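Penicillin-binding protein PbpB (Mycobacterium tuberculosis, PDB 6KGU) synthesises cross-linked peptidoglycan from lipid intermediates in cell wall biogenesis and is a target of beta-lactam antibiotics such as the aztreonam bound here. Local coordinates at residues S191-T196 with R410-T415; M445-V450 with Q471-T476; P463-P468 with S529-F534. All blocks are in the same frame, centred on the assembly; numbering follows the deposited sequence.

In the fold
Interaction 1 stands apart from the other two: its centre lies about 33 Å from that of interaction 2 and about 32 Å from that of interaction 3, across the middle of the chain. It joins two strands of a mixed sheet, away from the annotated sites. Interactions 2 and 3 belong to the transpeptidase domain, their centres about 10 Å apart and their segments alternating along the chain. They touch directly, V450 CG1 lying 3.6 Å from A465 CB. Interaction 2 reaches the aztreonam pocket through K475 and T476, the K475 side chain being about 4 Å from that of S269, the probable acylated serine; in interaction 3 the side chain of A531 stays about 10 Å from the drug.

Interaction 1 (S191-T196 with R410-T415); sequences STVVLT and RIIKAT
V194 pairs with A414 and V193 with T415 where strands 192-195 and 412-415 run antiparallel, and a classic beta bulge interrupts the pairing at K413. The strand axes come within 4.5 Å, with 151° between their N-to-C directions. V194 N donates to A414 O over 2.8 Å, while V194 O accepts two bonds, from K413 N at 2.7 Å and from A414 N at 3.2 Å; the K413 donor lies in the carbonyl plane. The extra residue shifts the register by one, so that L195 pairs with I412. Past the strand end, T196 N reaches I411 O at 2.8 Å, from well above that carbonyl's plane.

Beta-branched V194 suits the extended backbone, and its CB meets the CB of A414, whose small side chain sits beside R422 and E424 of the neighbouring strand 422-424. On the side of V193, the CD2 methyl of L195 packs obliquely on I412 CD1 at 3.8 Å, and L151 of helix 150-154 touches both residues. K413 uses two parts of its length: CB leans over V194 O, whereas CG is anti to the backbone N (chi1 -166°) and the chain leads away to a salt bridge between NZ and E232. A threonine serves at position 196 because both its branches find partners: OG1 lies against I411 CA and is hydrogen-bonded with V233 O, while T196 CG2 adds a contact with K413 CB at 3.9 Å.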
ATOM      1  N   SER A 191     -11.045 -26.814   6.517  1.00 36.24           N
ATOM      2  CA  SER A 191     -10.877 -26.505   5.106  1.00 39.30           C
ATOM      3  C   SER A 191      -9.537 -25.817   4.873  1.00 40.71           C
ATOM      4  O   SER A 191      -8.917 -25.277   5.796  1.00 36.78           O
ATOM      5  CB  SER A 191     -12.020 -25.617   4.614  1.00 44.57           C
ATOM      6  OG  SER A 191     -13.257 -26.290   4.737  1.00 48.70           O
ATOM      7  N   THR A 192      -9.084 -25.852   3.623  1.00 35.32           N
ATOM      8  CA  THR A 192      -7.842 -25.202   3.239  1.00 39.39           C
ATOM      9  C   THR A 192      -8.121 -23.794   2.723  1.00 39.42           C
ATOM     10  O   THR A 192      -9.058 -23.582   1.954  1.00 33.08           O
ATOM     11  CB  THR A 192      -7.113 -26.030   2.179  1.00 40.97           C
ATOM     12  OG1 THR A 192      -6.471 -27.138   2.824  1.00 45.27           O
ATOM     13  CG2 THR A 192      -6.046 -25.196   1.462  1.00 39.24           C
ATOM     14  N   VAL A 193      -7.310 -22.833   3.169  1.00 36.89           N
ATOM     15  CA  VAL A 193      -7.480 -21.419   2.847  1.00 31.04           C
ATOM     16  C   VAL A 193      -6.461 -21.039   1.770  1.00 34.03           C
ATOM     17  O   VAL A 193      -5.249 -21.125   1.992  1.00 31.98           O
ATOM     18  CB  VAL A 193      -7.326 -20.544   4.108  1.00 36.17           C
ATOM     19  CG1 VAL A 193      -7.190 -19.074   3.741  1.00 35.01           C
ATOM     20  CG2 VAL A 193      -8.519 -20.748   5.064  1.00 28.55           C
ATOM     21  N   VAL A 194      -6.949 -20.617   0.604  1.00 36.66           N
ATOM     22  CA  VAL A 194      -6.108 -20.225  -0.529  1.00 29.52           C
ATOM     23  C   VAL A 194      -5.985 -18.702  -0.537  1.00 33.53           C
ATOM     24  O   VAL A 194      -6.988 -17.997  -0.686  1.00 31.19           O
ATOM     25  CB  VAL A 194      -6.693 -20.721  -1.862  1.00 37.20           C
ATOM     26  CG1 VAL A 194      -5.774 -20.341  -3.025  1.00 31.27           C
ATOM     27  CG2 VAL A 194      -6.968 -22.251  -1.828  1.00 37.04           C
ATOM     28  N   LEU A 195      -4.765 -18.187  -0.378  1.00 31.07           N
ATOM     29  CA  LEU A 195      -4.542 -16.746  -0.364  1.00 30.73           C
ATOM     30  C   LEU A 195      -4.324 -16.211  -1.780  1.00 32.72           C
ATOM     31  O   LEU A 195      -3.977 -16.949  -2.704  1.00 28.78           O
ATOM     32  CB  LEU A 195      -3.336 -16.389   0.508  1.00 26.99           C
ATOM     33  CG  LEU A 195      -3.411 -16.927   1.946  1.00 33.00           C
ATOM     34  CD1 LEU A 195      -2.182 -16.556   2.746  1.00 29.16           C
ATOM     35  CD2 LEU A 195      -4.673 -16.399   2.636  1.00 28.58           C
ATOM     36  N   THR A 196      -4.514 -14.898  -1.934  1.00 28.96           N
ATOM     37  CA  THR A 196      -4.126 -14.230  -3.173  1.00 28.24           C
ATOM     38  C   THR A 196      -2.615 -14.068  -3.309  1.00 33.04           C
ATOM     39  O   THR A 196      -2.147 -13.739  -4.407  1.00 27.61           O
ATOM     40  CB  THR A 196      -4.796 -12.853  -3.257  1.00 31.54           C
ATOM     41  OG1 THR A 196      -4.435 -12.075  -2.106  1.00 31.52           O
ATOM     42  CG2 THR A 196      -6.313 -12.988  -3.303  1.00 25.90           C
ATOM     43  N   ARG A 410      -8.361  -7.769  -1.575  1.00 26.71           N
ATOM     44  CA  ARG A 410      -8.715  -8.992  -0.874  1.00 25.29           C
ATOM     45  C   ARG A 410      -7.490  -9.888  -0.838  1.00 28.93           C
ATOM     46  O   ARG A 410      -6.702  -9.916  -1.791  1.00 29.48           O
ATOM     47  CB  ARG A 410      -9.882  -9.743  -1.581  1.00 26.68           C
ATOM     48  CG  ARG A 410     -11.217  -8.996  -1.596  1.00 24.71           C
ATOM     49  CD  ARG A 410     -11.784  -8.957  -0.196  1.00 29.43           C
ATOM     50  NE  ARG A 410     -13.103  -8.331  -0.100  1.00 32.52           N
ATOM     51  CZ  ARG A 410     -13.324  -7.062   0.220  1.00 32.64           C
ATOM     52  NH1 ARG A 410     -12.303  -6.237   0.464  1.00 32.51           N
ATOM     53  NH2 ARG A 410     -14.578  -6.607   0.311  1.00 35.82           N
ATOM     54  N   ILE A 411      -7.348 -10.639   0.249  1.00 27.09           N
ATOM     55  CA  ILE A 411      -6.222 -11.546   0.398  1.00 25.73           C
ATOM     56  C   ILE A 411      -6.652 -13.006   0.462  1.00 26.49           C
ATOM     57  O   ILE A 411      -5.793 -13.891   0.299  1.00 30.85           O
ATOM     58  CB  ILE A 411      -5.360 -11.182   1.627  1.00 29.69           C
ATOM     59  CG1 ILE A 411      -3.967 -11.847   1.521  1.00 30.91           C
ATOM     60  CG2 ILE A 411      -6.051 -11.610   2.911  1.00 29.45           C
ATOM     61  CD1 ILE A 411      -2.868 -11.103   2.269  1.00 31.79           C
ATOM     62  N   ILE A 412      -7.931 -13.284   0.690  1.00 28.00           N
ATOM     63  CA  ILE A 412      -8.467 -14.639   0.629  1.00 30.72           C
ATOM     64  C   ILE A 412      -8.974 -14.856  -0.789  1.00 37.81           C
ATOM     65  O   ILE A 412      -9.911 -14.181  -1.223  1.00 30.87           O
ATOM     66  CB  ILE A 412      -9.598 -14.862   1.638  1.00 33.26           C
ATOM     67  CG1 ILE A 412      -9.254 -14.283   3.009  1.00 36.53           C
ATOM     68  CG2 ILE A 412      -9.896 -16.358   1.730  1.00 32.32           C
ATOM     69  CD1 ILE A 412      -8.070 -14.930   3.650  1.00 36.59           C
ATOM     70  N   LYS A 413      -8.360 -15.797  -1.514  1.00 32.88           N
ATOM     71  CA  LYS A 413      -8.832 -16.086  -2.869  1.00 33.88           C
ATOM     72  C   LYS A 413      -9.958 -17.118  -2.871  1.00 39.86           C
ATOM     73  O   LYS A 413     -10.922 -16.986  -3.636  1.00 44.08           O
ATOM     74  CB  LYS A 413      -7.678 -16.576  -3.748  1.00 33.49           C
ATOM     75  CG  LYS A 413      -8.031 -16.571  -5.239  1.00 35.71           C
ATOM     76  CD  LYS A 413      -6.804 -16.491  -6.121  1.00 39.52           C
ATOM     77  CE  LYS A 413      -7.179 -16.454  -7.607  1.00 44.47           C
ATOM     78  NZ  LYS A 413      -8.129 -15.358  -7.934  1.00 43.88           N
ATOM     79  N   ALA A 414      -9.861 -18.141  -2.028  1.00 32.47           N
ATOM     80  CA  ALA A 414     -10.788 -19.268  -2.078  1.00 40.04           C
ATOM     81  C   ALA A 414     -10.586 -20.129  -0.836  1.00 40.03           C
ATOM     82  O   ALA A 414      -9.618 -19.962  -0.087  1.00 37.45           O
ATOM     83  CB  ALA A 414     -10.576 -20.101  -3.348  1.00 41.08           C
ATOM     84  N   THR A 415     -11.518 -21.050  -0.623  1.00 31.54           N
ATOM     85  CA  THR A 415     -11.384 -22.083   0.398  1.00 43.12           C
ATOM     86  C   THR A 415     -11.712 -23.442  -0.206  1.00 40.74           C
ATOM     87  O   THR A 415     -12.628 -23.564  -1.028  1.00 40.02           O
ATOM     88  CB  THR A 415     -12.300 -21.837   1.597  1.00 40.93           C
ATOM     89  OG1 THR A 415     -13.660 -21.865   1.161  1.00 50.86           O
ATOM     90  CG2 THR A 415     -12.014 -20.486   2.222  1.00 38.91           C
TER

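Interaction 2 (M445-V450 with Q471-T476); sequences MLRAVV and QMAGKT. With AZR (2-({[(1Z)-1-(2-amino-1,3-thiazol-4-yl)-2-oxo-2-{[(2S,3S)-1-oxo-3-(sulfoamino)butan-2-yl]amino}ethylidene]amino}oxy)-2-methylpropanoic acid), chain B.
The amide of Q471 stacks on one face of the R447 guanidinium, their planes 23° apart, with Q471 CD 3.4 Å from NH1 of R447 and offset toward the rim. A water lies in the guanidinium plane at its edge; it accepts from R447 NE at 3.1 Å and donates to M472 O. This stack flanks the start of strand 473-483, on which K475 and T476 probably begin the K(T/S)G-type motif, as in other penicillin-binding proteins. Q471 OE1 is near R447 NH1, but the angle is too poor for a hydrogen bond, and Q444 instead binds both groups, giving its OE1 to the arginine and its NE2 to the glutamine.

The chain following helix 436-445 packs against the strand. G474 N donates to L446 O at 3.2 Å, approaching from above the carbonyl plane, and the small residues A473 and G474 let the backbones come close: the CA atoms of R447 and A473 are 4.2 Å apart. V449 covers the G474 carbonyl, its CG2 lying 3.2 Å from G474 O, and crosses K475 at about a right angle.

K475 CG is anti to the backbone N (chi1 -177°), and bends at chi2 and chi4 shape the chain that delivers NZ to T476 O and to S324 OG, beside S269. A threonine at 476 supplies a hydroxyl for the drug: T476 OG1, which is also hydrogen-bonded with T461, donates to O33 of the sulfoamino group of AZR at 2.6 Å.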
ATOM      1  N   MET A 445       0.348  11.583 -16.387  1.00 26.35           N
ATOM      2  CA  MET A 445       0.913  12.700 -15.636  1.00 34.44           C
ATOM      3  C   MET A 445       1.931  12.225 -14.613  1.00 28.61           C
ATOM      4  O   MET A 445       3.001  12.819 -14.468  1.00 30.33           O
ATOM      5  CB  MET A 445      -0.193  13.485 -14.917  1.00 30.78           C
ATOM      6  CG  MET A 445      -0.714  14.701 -15.644  1.00 40.93           C
ATOM      7  SD  MET A 445      -1.541  15.873 -14.537  1.00 38.75           S
ATOM      8  CE  MET A 445      -2.781  14.818 -13.782  1.00 39.38           C
ATOM      9  N   LEU A 446       1.593  11.184 -13.854  1.00 29.37           N
ATOM     10  CA  LEU A 446       2.489  10.730 -12.796  1.00 31.07           C
ATOM     11  C   LEU A 446       3.745  10.046 -13.343  1.00 30.52           C
ATOM     12  O   LEU A 446       4.637   9.712 -12.555  1.00 27.32           O
ATOM     13  CB  LEU A 446       1.731   9.796 -11.833  1.00 27.88           C
ATOM     14  CG  LEU A 446       0.605  10.464 -11.027  1.00 34.28           C
ATOM     15  CD1 LEU A 446      -0.089   9.461 -10.106  1.00 32.23           C
ATOM     16  CD2 LEU A 446       1.137  11.653 -10.222  1.00 28.62           C
ATOM     17  N   ARG A 447       3.847   9.856 -14.660  1.00 25.20           N
ATOM     18  CA  ARG A 447       5.136   9.504 -15.258  1.00 31.60           C
ATOM     19  C   ARG A 447       6.164  10.607 -15.044  1.00 34.71           C
ATOM     20  O   ARG A 447       7.370  10.337 -14.996  1.00 29.78           O
ATOM     21  CB  ARG A 447       4.991   9.229 -16.761  1.00 30.03           C
ATOM     22  CG  ARG A 447       4.247   7.946 -17.108  1.00 29.34           C
ATOM     23  CD  ARG A 447       4.066   7.817 -18.630  1.00 35.16           C
ATOM     24  NE  ARG A 447       5.338   7.711 -19.341  1.00 33.06           N
ATOM     25  CZ  ARG A 447       5.479   7.825 -20.664  1.00 37.98           C
ATOM     26  NH1 ARG A 447       4.425   8.051 -21.452  1.00 33.77           N
ATOM     27  NH2 ARG A 447       6.677   7.711 -21.204  1.00 38.00           N
ATOM     28  N   ALA A 448       5.706  11.856 -14.912  1.00 26.61           N
ATOM     29  CA  ALA A 448       6.634  12.965 -14.707  1.00 29.87           C
ATOM     30  C   ALA A 448       7.418  12.824 -13.408  1.00 30.95           C
ATOM     31  O   ALA A 448       8.556  13.301 -13.313  1.00 29.66           O
ATOM     32  CB  ALA A 448       5.867  14.289 -14.713  1.00 32.56           C
ATOM     33  N   VAL A 449       6.831  12.175 -12.400  1.00 27.78           N
ATOM     34  CA  VAL A 449       7.497  12.037 -11.111  1.00 25.02           C
ATOM     35  C   VAL A 449       8.797  11.250 -11.248  1.00 30.01           C
ATOM     36  O   VAL A 449       9.787  11.542 -10.566  1.00 30.28           O
ATOM     37  CB  VAL A 449       6.533  11.383 -10.102  1.00 28.68           C
ATOM     38  CG1 VAL A 449       7.295  10.861  -8.863  1.00 30.78           C
ATOM     39  CG2 VAL A 449       5.422  12.375  -9.700  1.00 26.57           C
ATOM     40  N   VAL A 450       8.836  10.264 -12.143  1.00 28.64           N
ATOM     41  CA  VAL A 450      10.022   9.421 -12.281  1.00 33.80           C
ATOM     42  C   VAL A 450      10.890   9.855 -13.452  1.00 36.12           C
ATOM     43  O   VAL A 450      11.857   9.164 -13.789  1.00 32.66           O
ATOM     44  CB  VAL A 450       9.648   7.934 -12.404  1.00 30.80           C
ATOM     45  CG1 VAL A 450       8.782   7.512 -11.221  1.00 36.71           C
ATOM     46  CG2 VAL A 450       8.930   7.671 -13.725  1.00 30.00           C
ATOM     47  N   GLN A 471       6.934   2.529 -18.966  1.00 28.81           N
ATOM     48  CA  GLN A 471       6.187   3.712 -18.527  1.00 31.31           C
ATOM     49  C   GLN A 471       5.830   3.601 -17.036  1.00 26.54           C
ATOM     50  O   GLN A 471       4.668   3.504 -16.643  1.00 33.23           O
ATOM     51  CB  GLN A 471       4.928   3.890 -19.372  1.00 32.25           C
ATOM     52  CG  GLN A 471       5.164   4.186 -20.853  1.00 31.52           C
ATOM     53  CD  GLN A 471       3.905   4.680 -21.569  1.00 36.65           C
ATOM     54  OE1 GLN A 471       2.991   5.229 -20.949  1.00 34.42           O
ATOM     55  NE2 GLN A 471       3.869   4.501 -22.884  1.00 36.29           N
ATOM     56  N   MET A 472       6.856   3.624 -16.189  1.00 31.67           N
ATOM     57  CA  MET A 472       6.583   3.656 -14.758  1.00 26.24           C
ATOM     58  C   MET A 472       5.942   4.990 -14.392  1.00 28.42           C
ATOM     59  O   MET A 472       6.187   6.022 -15.028  1.00 25.31           O
ATOM     60  CB  MET A 472       7.856   3.443 -13.942  1.00 30.34           C
ATOM     61  CG  MET A 472       8.495   2.033 -14.099  1.00 26.74           C
ATOM     62  SD  MET A 472       7.339   0.677 -13.801  1.00 31.16           S
ATOM     63  CE  MET A 472       8.354  -0.707 -14.329  1.00 30.29           C
ATOM     64  N   ALA A 473       5.082   4.953 -13.377  1.00 27.34           N
ATOM     65  CA  ALA A 473       4.377   6.144 -12.911  1.00 29.35           C
ATOM     66  C   ALA A 473       4.142   6.008 -11.416  1.00 30.96           C
ATOM     67  O   ALA A 473       3.839   4.911 -10.944  1.00 28.99           O
ATOM     68  CB  ALA A 473       3.037   6.325 -13.639  1.00 24.94           C
ATOM     69  N   GLY A 474       4.265   7.115 -10.688  1.00 32.98           N
ATOM     70  CA  GLY A 474       4.141   7.062  -9.244  1.00 32.82           C
ATOM     71  C   GLY A 474       4.155   8.436  -8.598  1.00 30.78           C
ATOM     72  O   GLY A 474       4.052   9.466  -9.264  1.00 29.05           O
ATOM     73  N   LYS A 475       4.277   8.432  -7.269  1.00 25.39           N
ATOM     74  CA  LYS A 475       4.289   9.655  -6.488  1.00 26.75           C
ATOM     75  C   LYS A 475       5.064   9.410  -5.201  1.00 27.35           C
ATOM     76  O   LYS A 475       4.847   8.400  -4.525  1.00 27.64           O
ATOM     77  CB  LYS A 475       2.863  10.132  -6.165  1.00 26.54           C
ATOM     78  CG  LYS A 475       2.802  11.454  -5.397  1.00 28.46           C
ATOM     79  CD  LYS A 475       3.228  12.613  -6.299  1.00 28.93           C
ATOM     80  CE  LYS A 475       3.387  13.897  -5.517  1.00 29.71           C
ATOM     81  NZ  LYS A 475       4.691  13.974  -4.787  1.00 24.41           N
ATOM     82  N   THR A 476       5.946  10.355  -4.868  1.00 26.96           N
ATOM     83  CA  THR A 476       6.733  10.370  -3.642  1.00 27.98           C
ATOM     84  C   THR A 476       5.963  11.057  -2.524  1.00 32.63           C
ATOM     85  O   THR A 476       5.108  11.911  -2.776  1.00 32.53           O
ATOM     86  CB  THR A 476       8.043  11.131  -3.862  1.00 28.40           C
ATOM     87  OG1 THR A 476       7.759  12.323  -4.611  1.00 29.93           O
ATOM     88  CG2 THR A 476       9.085  10.271  -4.617  1.00 23.62           C
TER
HETATM   89  C7  AZR B 701       7.796  18.167  -0.367  1.00 36.47           C
HETATM   90  S8  AZR B 701       1.959  16.579   5.573  1.00 64.23           S
HETATM   91  O9  AZR B 701       4.959  14.845   0.662  1.00 31.29           O
HETATM   92  O10 AZR B 701       4.837  19.298   2.201  1.00 42.19           O
HETATM   93  O11 AZR B 701       7.476  18.715   3.817  1.00 47.11           O
HETATM   94  N12 AZR B 701       6.756  16.243  -1.528  1.00 32.34           N
HETATM   95  N13 AZR B 701       5.700  17.210   1.898  1.00 34.59           N
HETATM   96  N14 AZR B 701       6.486  18.238   4.728  1.00 46.91           N
HETATM   97  N15 AZR B 701       4.422  17.046   6.218  1.00 49.67           N
HETATM   98  N16 AZR B 701       3.156  16.032   7.921  1.00 45.76           N
HETATM   99  S17 AZR B 701       7.765  15.119  -2.042  1.00 34.08           S
HETATM  100  C18 AZR B 701       6.950  16.914  -0.230  1.00 32.77           C
HETATM  101  C19 AZR B 701       5.590  17.165   0.443  1.00 36.57           C
HETATM  102  C20 AZR B 701       4.740  15.907   0.135  1.00 34.25           C
HETATM  103  C21 AZR B 701       5.259  18.234   2.652  1.00 45.67           C
HETATM  104  C22 AZR B 701       5.386  18.004   4.118  1.00 49.18           C
HETATM  105  C23 AZR B 701       8.729  18.937   4.424  1.00 55.36           C
HETATM  106  C24 AZR B 701       4.249  17.458   4.902  1.00 46.61           C
HETATM  107  C25 AZR B 701       3.001  17.291   4.393  1.00 45.57           C
HETATM  108  C26 AZR B 701       3.299  16.552   6.694  1.00 48.50           C
HETATM  109  C27 AZR B 701       9.281  17.567   4.773  1.00 52.32           C
HETATM  110  C28 AZR B 701       9.652  19.677   3.471  1.00 53.23           C
HETATM  111  C29 AZR B 701       8.502  19.772   5.683  1.00 48.12           C
HETATM  112  O30 AZR B 701       7.500  20.424   5.881  1.00 54.18           O
HETATM  113  O31 AZR B 701       9.514  19.746   6.494  1.00 56.48           O
HETATM  114  O32 AZR B 701       8.981  15.746  -2.409  1.00 36.19           O
HETATM  115  O33 AZR B 701       7.166  14.585  -3.378  1.00 32.28           O
HETATM  116  O34 AZR B 701       7.733  14.046  -1.117  1.00 37.19           O
HETATM  117  O   HOH W   1       7.513   6.814 -17.320  1.00 29.37           O

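Interaction 3 (P463-P468 with S529-F534); sequences PTAGVP and SAAPLF
A465 fills the tight centre of this contact, its CB meeting A531 CB at 3.8 Å and F534 CD1 at the same distance. Two alanines allow the backbones to approach until their CA atoms are 4.5 Å apart, bringing the short 3-10 turn 463-465 against the first turn of helix 531-544. With CG anti to the backbone N (chi1 173°), the F534 ring comes up to A465 and presents an edge to its carbonyl, whose O lies near the ring plane, 3.6 Å from F534 CD1.

The outer side is partly exposed and makes fewer contacts. A single hydroxyl carries it: T464 OG1 lies over the helix start, 3.3 Å from A531 CB and 3.5 Å from P532 CD. No hydrogen bond joins the two segments. Proline fits the first helical turn, where its lack of an N-H costs no bond, and S529 caps that turn by accepting from A531 N through OG at 2.9 Å.

Beyond the segments, G466 O bonds to H535 ND1, a further tie between loop and helix. The helix start rests on the central antiparallel sheet: A530 touches strands 493-502 and 509-516, and the F534 ring meets that of F498 on strand 493-502. L533 packs on helix 199-216 as well as on I513 of strand 509-516.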
ATOM      1  N   PRO A 463      13.248  10.368  -9.741  1.00 29.42           N
ATOM      2  CA  PRO A 463      13.806   9.785 -10.971  1.00 30.97           C
ATOM      3  C   PRO A 463      14.416   8.405 -10.777  1.00 32.83           C
ATOM      4  O   PRO A 463      14.400   7.607 -11.723  1.00 30.48           O
ATOM      5  CB  PRO A 463      14.859  10.821 -11.404  1.00 30.45           C
ATOM      6  CG  PRO A 463      15.264  11.487 -10.122  1.00 31.13           C
ATOM      7  CD  PRO A 463      13.985  11.574  -9.321  1.00 32.81           C
ATOM      8  N   THR A 464      14.937   8.083  -9.584  1.00 31.55           N
ATOM      9  CA  THR A 464      15.436   6.720  -9.392  1.00 34.96           C
ATOM     10  C   THR A 464      14.316   5.677  -9.423  1.00 31.69           C
ATOM     11  O   THR A 464      14.607   4.483  -9.558  1.00 32.26           O
ATOM     12  CB  THR A 464      16.253   6.586  -8.086  1.00 29.75           C
ATOM     13  OG1 THR A 464      15.408   6.746  -6.939  1.00 37.27           O
ATOM     14  CG2 THR A 464      17.364   7.628  -8.021  1.00 30.87           C
ATOM     15  N   ALA A 465      13.047   6.080  -9.333  1.00 30.45           N
ATOM     16  CA  ALA A 465      11.978   5.088  -9.455  1.00 30.96           C
ATOM     17  C   ALA A 465      11.732   4.646 -10.895  1.00 30.25           C
ATOM     18  O   ALA A 465      11.138   3.585 -11.105  1.00 31.78           O
ATOM     19  CB  ALA A 465      10.667   5.623  -8.876  1.00 32.41           C
ATOM     20  N   GLY A 466      12.160   5.424 -11.891  1.00 28.78           N
ATOM     21  CA  GLY A 466      11.913   5.037 -13.269  1.00 26.16           C
ATOM     22  C   GLY A 466      12.714   3.802 -13.641  1.00 31.41           C
ATOM     23  O   GLY A 466      13.791   3.550 -13.102  1.00 30.47           O
ATOM     24  N   VAL A 467      12.144   2.986 -14.523  1.00 26.87           N
ATOM     25  CA  VAL A 467      12.838   1.818 -15.073  1.00 29.75           C
ATOM     26  C   VAL A 467      12.900   2.017 -16.590  1.00 34.21           C
ATOM     27  O   VAL A 467      11.859   1.979 -17.263  1.00 31.32           O
ATOM     28  CB  VAL A 467      12.137   0.498 -14.685  1.00 31.08           C
ATOM     29  CG1 VAL A 467      12.917  -0.731 -15.198  1.00 31.21           C
ATOM     30  CG2 VAL A 467      11.963   0.385 -13.151  1.00 29.54           C
ATOM     31  N   PRO A 468      14.075   2.263 -17.163  1.00 36.22           N
ATOM     32  CA  PRO A 468      14.142   2.561 -18.603  1.00 42.63           C
ATOM     33  C   PRO A 468      13.536   1.453 -19.453  1.00 33.74           C
ATOM     34  O   PRO A 468      13.706   0.263 -19.181  1.00 35.69           O
ATOM     35  CB  PRO A 468      15.644   2.716 -18.863  1.00 41.51           C
ATOM     36  CG  PRO A 468      16.186   3.206 -17.542  1.00 40.96           C
ATOM     37  CD  PRO A 468      15.372   2.473 -16.493  1.00 38.12           C
ATOM     38  N   SER A 529      14.471   8.756   0.362  1.00 30.68           N
ATOM     39  CA  SER A 529      13.515   8.386  -0.666  1.00 32.11           C
ATOM     40  C   SER A 529      13.275   6.885  -0.651  1.00 33.86           C
ATOM     41  O   SER A 529      14.179   6.101  -0.348  1.00 32.97           O
ATOM     42  CB  SER A 529      13.998   8.835  -2.048  1.00 32.26           C
ATOM     43  OG  SER A 529      13.093   8.399  -3.049  1.00 32.64           O
ATOM     44  N   ALA A 530      12.031   6.503  -0.944  1.00 32.34           N
ATOM     45  CA  ALA A 530      11.648   5.130  -1.199  1.00 29.83           C
ATOM     46  C   ALA A 530      11.668   4.794  -2.678  1.00 33.28           C
ATOM     47  O   ALA A 530      11.405   3.642  -3.040  1.00 31.57           O
ATOM     48  CB  ALA A 530      10.251   4.849  -0.638  1.00 31.67           C
ATOM     49  N   ALA A 531      11.941   5.774  -3.537  1.00 32.21           N
ATOM     50  CA  ALA A 531      11.966   5.522  -4.974  1.00 31.02           C
ATOM     51  C   ALA A 531      12.869   4.350  -5.377  1.00 25.12           C
ATOM     52  O   ALA A 531      12.430   3.542  -6.208  1.00 29.37           O
ATOM     53  CB  ALA A 531      12.348   6.820  -5.709  1.00 29.35           C
ATOM     54  N   PRO A 532      14.070   4.154  -4.817  1.00 29.95           N
ATOM     55  CA  PRO A 532      14.875   2.988  -5.238  1.00 31.76           C
ATOM     56  C   PRO A 532      14.232   1.660  -4.931  1.00 29.08           C
ATOM     57  O   PRO A 532      14.443   0.704  -5.687  1.00 29.99           O
ATOM     58  CB  PRO A 532      16.193   3.164  -4.470  1.00 32.70           C
ATOM     59  CG  PRO A 532      16.262   4.635  -4.176  1.00 35.77           C
ATOM     60  CD  PRO A 532      14.838   5.036  -3.918  1.00 28.82           C
ATOM     61  N   LEU A 533      13.446   1.556  -3.851  1.00 27.69           N
ATOM     62  CA  LEU A 533      12.802   0.281  -3.558  1.00 28.13           C
ATOM     63  C   LEU A 533      11.696  -0.011  -4.567  1.00 29.65           C
ATOM     64  O   LEU A 533      11.502  -1.166  -4.979  1.00 29.95           O
ATOM     65  CB  LEU A 533      12.268   0.280  -2.128  1.00 30.30           C
ATOM     66  CG  LEU A 533      11.532  -0.964  -1.647  1.00 34.05           C
ATOM     67  CD1 LEU A 533      12.348  -2.235  -1.909  1.00 27.67           C
ATOM     68  CD2 LEU A 533      11.240  -0.814  -0.156  1.00 28.15           C
ATOM     69  N   PHE A 534      10.970   1.021  -4.987  1.00 26.33           N
ATOM     70  CA  PHE A 534      10.000   0.822  -6.057  1.00 29.47           C
ATOM     71  C   PHE A 534      10.699   0.397  -7.344  1.00 25.54           C
ATOM     72  O   PHE A 534      10.221  -0.492  -8.052  1.00 27.20           O
ATOM     73  CB  PHE A 534       9.187   2.101  -6.282  1.00 24.85           C
ATOM     74  CG  PHE A 534       8.274   2.030  -7.491  1.00 27.69           C
ATOM     75  CD1 PHE A 534       8.739   2.400  -8.755  1.00 27.39           C
ATOM     76  CD2 PHE A 534       6.948   1.593  -7.359  1.00 26.45           C
ATOM     77  CE1 PHE A 534       7.900   2.325  -9.876  1.00 26.63           C
ATOM     78  CE2 PHE A 534       6.094   1.528  -8.467  1.00 24.44           C
ATOM     79  CZ  PHE A 534       6.583   1.893  -9.732  1.00 26.26           C
TER